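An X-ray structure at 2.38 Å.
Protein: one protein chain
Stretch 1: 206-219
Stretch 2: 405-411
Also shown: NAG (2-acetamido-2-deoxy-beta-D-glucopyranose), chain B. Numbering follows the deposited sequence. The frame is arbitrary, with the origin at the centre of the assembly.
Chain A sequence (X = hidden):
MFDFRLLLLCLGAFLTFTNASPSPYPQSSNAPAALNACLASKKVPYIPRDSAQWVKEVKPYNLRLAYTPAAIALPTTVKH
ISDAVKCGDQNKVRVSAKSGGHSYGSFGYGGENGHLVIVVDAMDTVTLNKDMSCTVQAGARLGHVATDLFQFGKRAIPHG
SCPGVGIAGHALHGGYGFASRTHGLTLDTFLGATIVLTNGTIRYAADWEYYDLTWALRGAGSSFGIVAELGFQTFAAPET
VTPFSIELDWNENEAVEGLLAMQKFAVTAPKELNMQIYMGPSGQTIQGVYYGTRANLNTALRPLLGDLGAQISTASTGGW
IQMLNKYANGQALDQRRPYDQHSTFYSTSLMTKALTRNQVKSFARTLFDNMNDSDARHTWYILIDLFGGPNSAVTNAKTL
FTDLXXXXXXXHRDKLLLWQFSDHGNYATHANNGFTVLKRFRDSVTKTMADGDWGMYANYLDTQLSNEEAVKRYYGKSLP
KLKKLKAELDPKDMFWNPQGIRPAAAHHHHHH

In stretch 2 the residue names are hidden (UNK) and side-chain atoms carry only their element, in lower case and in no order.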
# COMPACT_ATOMS: atom_id res chain seq x y z
N ALA A 206 -15.92 -2.72 14.40
CA ALA A 206 -16.69 -3.06 13.21
C ALA A 206 -17.74 -1.98 12.99
O ALA A 206 -17.98 -1.14 13.86
CB ALA A 206 -17.31 -4.46 13.32
N ASP A 207 -18.37 -2.02 11.82
CA ASP A 207 -19.27 -0.93 11.43
C ASP A 207 -20.36 -0.71 12.47
O ASP A 207 -20.71 0.44 12.77
CB ASP A 207 -19.89 -1.23 10.07
CG ASP A 207 -19.05 -0.70 8.92
OD1 ASP A 207 -18.17 0.15 9.16
OD2 ASP A 207 -19.29 -1.11 7.76
N TRP A 208 -20.90 -1.79 13.05
CA TRP A 208 -22.01 -1.64 13.99
C TRP A 208 -21.53 -1.04 15.31
O TRP A 208 -22.05 -0.01 15.76
CB TRP A 208 -22.68 -2.99 14.22
CG TRP A 208 -24.05 -2.87 14.81
CD1 TRP A 208 -24.40 -3.02 16.13
CD2 TRP A 208 -25.26 -2.57 14.11
NE1 TRP A 208 -25.75 -2.84 16.28
CE2 TRP A 208 -26.31 -2.55 15.06
CE3 TRP A 208 -25.57 -2.30 12.77
CZ2 TRP A 208 -27.63 -2.29 14.71
CZ3 TRP A 208 -26.88 -2.04 12.43
CH2 TRP A 208 -27.90 -2.04 13.39
N GLU A 209 -20.54 -1.67 15.94
CA GLU A 209 -20.15 -1.27 17.28
C GLU A 209 -19.35 0.03 17.29
O GLU A 209 -19.40 0.78 18.27
CB GLU A 209 -19.33 -2.38 17.95
CG GLU A 209 -20.06 -3.71 18.06
CD GLU A 209 -19.74 -4.65 16.92
OE1 GLU A 209 -19.91 -4.25 15.75
OE2 GLU A 209 -19.32 -5.80 17.19
N TYR A 210 -18.62 0.33 16.21
CA TYR A 210 -17.71 1.48 16.20
C TYR A 210 -17.60 1.99 14.75
O TYR A 210 -16.60 1.78 14.06
CB TYR A 210 -16.34 1.11 16.77
CG TYR A 210 -16.37 0.73 18.24
CD1 TYR A 210 -16.49 1.71 19.22
CD2 TYR A 210 -16.28 -0.59 18.64
CE1 TYR A 210 -16.53 1.38 20.56
CE2 TYR A 210 -16.32 -0.93 19.98
CZ TYR A 210 -16.44 0.06 20.94
OH TYR A 210 -16.48 -0.27 22.27
N TYR A 211 -18.64 2.69 14.32
CA TYR A 211 -18.76 3.09 12.91
C TYR A 211 -17.61 4.00 12.49
O TYR A 211 -17.01 3.82 11.42
CB TYR A 211 -20.10 3.77 12.67
CG TYR A 211 -20.50 3.86 11.21
CD1 TYR A 211 -21.03 2.76 10.55
CD2 TYR A 211 -20.36 5.04 10.50
CE1 TYR A 211 -21.40 2.83 9.22
CE2 TYR A 211 -20.74 5.13 9.17
CZ TYR A 211 -21.26 4.02 8.53
OH TYR A 211 -21.62 4.08 7.21
N ASP A 212 -17.29 5.01 13.31
CA ASP A 212 -16.29 6.00 12.92
C ASP A 212 -14.88 5.44 13.02
O ASP A 212 -14.04 5.70 12.15
CB ASP A 212 -16.42 7.25 13.79
CG ASP A 212 -17.65 8.06 13.48
OD1 ASP A 212 -18.21 7.93 12.37
OD2 ASP A 212 -18.07 8.85 14.36
N LEU A 213 -14.59 4.69 14.09
CA LEU A 213 -13.28 4.06 14.21
C LEU A 213 -13.01 3.13 13.04
O LEU A 213 -11.94 3.18 12.42
CB LEU A 213 -13.19 3.31 15.54
CG LEU A 213 -11.94 2.47 15.80
CD1 LEU A 213 -10.68 3.28 15.51
CD2 LEU A 213 -11.95 1.97 17.24
N THR A 214 -13.98 2.27 12.71
CA THR A 214 -13.83 1.38 11.57
C THR A 214 -13.68 2.17 10.27
O THR A 214 -12.95 1.77 9.37
CB THR A 214 -15.04 0.44 11.48
OG1 THR A 214 -15.20 -0.24 12.73
CG2 THR A 214 -14.87 -0.59 10.37
N TRP A 215 -14.39 3.30 10.18
CA TRP A 215 -14.26 4.17 9.02
C TRP A 215 -12.82 4.67 8.87
O TRP A 215 -12.29 4.72 7.76
CB TRP A 215 -15.24 5.33 9.16
CG TRP A 215 -15.09 6.44 8.16
CD1 TRP A 215 -15.69 6.54 6.94
CD2 TRP A 215 -14.29 7.62 8.32
NE1 TRP A 215 -15.32 7.71 6.33
CE2 TRP A 215 -14.46 8.39 7.15
CE3 TRP A 215 -13.46 8.09 9.33
CZ2 TRP A 215 -13.82 9.61 6.97
CZ3 TRP A 215 -12.82 9.30 9.15
CH2 TRP A 215 -13.00 10.05 7.98
N ALA A 216 -12.18 5.02 9.99
CA ALA A 216 -10.80 5.48 9.93
C ALA A 216 -9.85 4.33 9.64
O ALA A 216 -8.84 4.52 8.95
CB ALA A 216 -10.42 6.16 11.25
N LEU A 217 -10.14 3.14 10.15
CA LEU A 217 -9.28 1.99 9.89
C LEU A 217 -9.24 1.64 8.41
O LEU A 217 -8.23 1.14 7.91
CB LEU A 217 -9.73 0.78 10.71
CG LEU A 217 -9.62 0.94 12.22
CD1 LEU A 217 -9.92 -0.37 12.94
CD2 LEU A 217 -8.25 1.46 12.62
N ARG A 218 -10.34 1.89 7.68
CA ARG A 218 -10.37 1.69 6.23
C ARG A 218 -9.74 2.89 5.54
O ARG A 218 -10.39 3.65 4.82
CB ARG A 218 -11.79 1.46 5.74
CG ARG A 218 -12.46 0.17 6.21
CD ARG A 218 -13.74 -0.08 5.42
NE ARG A 218 -14.48 -1.23 5.92
CZ ARG A 218 -15.43 -1.18 6.86
NH1 ARG A 218 -15.78 -0.02 7.41
NH2 ARG A 218 -16.04 -2.29 7.24
N GLY A 219 -8.44 3.07 5.75
CA GLY A 219 -7.72 4.09 5.02
C GLY A 219 -6.58 4.78 5.75
O GLY A 219 -5.59 5.18 5.13
N UNK A 405 -23.09 2.51 0.08
CA UNK A 405 -21.66 2.79 -0.07
C UNK A 405 -20.84 2.25 1.09
O UNK A 405 -21.35 2.00 2.19
c UNK A 405 -23.00 4.76 -0.45
c UNK A 405 -21.60 4.33 -0.12
c UNK A 405 -23.90 3.74 0.16
N UNK A 406 -19.55 2.06 0.84
CA UNK A 406 -18.64 1.58 1.88
C UNK A 406 -18.34 2.70 2.86
O UNK A 406 -18.24 3.88 2.49
c UNK A 406 -17.34 1.01 1.27
c UNK A 406 -15.23 -0.31 1.83
c UNK A 406 -16.48 0.37 2.36
c UNK A 406 -16.58 2.10 0.52
N UNK A 407 -18.20 2.33 4.13
CA UNK A 407 -17.87 3.25 5.22
C UNK A 407 -16.35 3.31 5.32
O UNK A 407 -15.72 2.54 6.04
o UNK A 407 -18.19 4.92 7.54
c UNK A 407 -18.50 2.77 6.53
c UNK A 407 -18.21 3.70 7.69
n UNK A 407 -17.99 3.12 8.87
N UNK A 408 -15.75 4.24 4.58
CA UNK A 408 -14.31 4.27 4.46
C UNK A 408 -13.82 5.71 4.29
O UNK A 408 -14.41 6.50 3.55
o UNK A 408 -12.42 3.46 3.16
c UNK A 408 -13.83 3.42 3.27
N UNK A 409 -12.72 6.02 4.98
CA UNK A 409 -12.11 7.34 4.87
C UNK A 409 -11.31 7.52 3.59
O UNK A 409 -11.00 8.65 3.23
c UNK A 409 -11.21 7.60 6.08
N UNK A 410 -10.95 6.43 2.91
CA UNK A 410 -10.19 6.50 1.67
C UNK A 410 -10.89 7.43 0.68
O UNK A 410 -12.07 7.21 0.35
c UNK A 410 -7.62 5.01 -2.48
c UNK A 410 -7.81 5.00 -0.10
c UNK A 410 -7.03 4.98 -1.24
c UNK A 410 -10.04 5.11 1.06
c UNK A 410 -9.19 5.08 -0.19
c UNK A 410 -9.78 5.12 -1.45
c UNK A 410 -8.99 5.08 -2.59
N UNK A 411 -10.21 8.46 0.17
CA UNK A 411 -10.91 9.54 -0.54
C UNK A 411 -10.85 9.47 -2.06
O UNK A 411 -11.50 10.28 -2.73
c UNK A 411 -10.17 10.78 -0.04
c UNK A 411 -8.74 10.30 0.07
c UNK A 411 -8.81 8.83 0.46
C1 NAG B . -14.80 5.08 24.80
C2 NAG B . -15.73 4.53 23.71
C3 NAG B . -17.09 5.23 23.73
C4 NAG B . -17.69 5.17 25.13
C5 NAG B . -16.72 5.82 26.11
C6 NAG B . -17.21 5.77 27.54
C7 NAG B . -14.34 3.69 21.86
C8 NAG B . -13.79 3.98 20.50
N2 NAG B . -15.12 4.64 22.40
O3 NAG B . -17.95 4.57 22.81
O4 NAG B . -18.99 5.74 25.23
O5 NAG B . -15.48 5.09 26.08
O6 NAG B . -16.86 4.53 28.15
O7 NAG B . -14.10 2.64 22.46
O HOH W 1 -18.84 -0.54 5.31

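Position 405 carries three side-chain carbons that close a ring onto the backbone N and make no contact with stretch 1. Such a ring identifies proline, P405.

Position 406 has four carbons, forked at the first, with one arm two carbons long. The tip of that longer arm lies 3.9 Å from CD of R218, packing against the aliphatic part of the arginine. The fork at CB with one longer arm defines isoleucine, and both chi angles of I406 are t.

At 407 two carbons are followed by one oxygen and one nitrogen on the second. The nitrogen lies 3.0 Å from OD1 of D207 and 2.8 Å from the backbone O of Y211, and the oxygen lies 3.0 Å from CD1 of W215. One oxygen and one nitrogen on the second carbon make a carboxamide, and on so short a chain that is asparagine. N407 points toward stretch 1 and is buried there. Its ND2 donates to OD1 of D207, nearly linearly, and to O of Y211, so both amide protons have acceptors. The amide carbon CG lies over one face of the Y211 ring. The backbone takes part as well: O of N407 accepts from NH1 of R218 at 2.9 Å, while its N donates to a water that in turn donates to OD2 of D207.

Position 408 shows one carbon and then one oxygen, and that oxygen lies 2.6 Å from O of R218. A single carbon bearing a hydroxyl is serine. Although CA-to-CB of S408 points away overall, OG donates a short hydrogen bond to this carbonyl.

A lone carbon at 409 sits 3.4 Å from the centroid of the W215 six-membered ring, 13° off its normal, a CH-pi contact over the face. The residue is alanine. The N of A409 donates to O of W215 at 3.1 Å and, weakly, to O of R218 at 3.3 Å.

At 410 one carbon is followed by a six-carbon ring without a hydroxyl, and the ring leads away from stretch 1. This is phenylalanine. The backbone N of F410 nevertheless reaches O of R218 in a weak hydrogen bond of 3.4 Å.

At 411 three carbons again close onto the backbone N, without touching stretch 1, giving proline, P411.

The contact centres on N407 and on the carbonyl of R218. A salt bridge between NH1 of R218 and OD1 of D207 (3.0 Å) links two side chains that bind N407, tying its amide and its carbonyl into one network. Beyond it, O of R218 gathers donors from three successive residues. G219 leaves room for this approach: an ideal CB there would come within 3.1 Å of N of F410.

Stretch 2 405-411: PINSAFP
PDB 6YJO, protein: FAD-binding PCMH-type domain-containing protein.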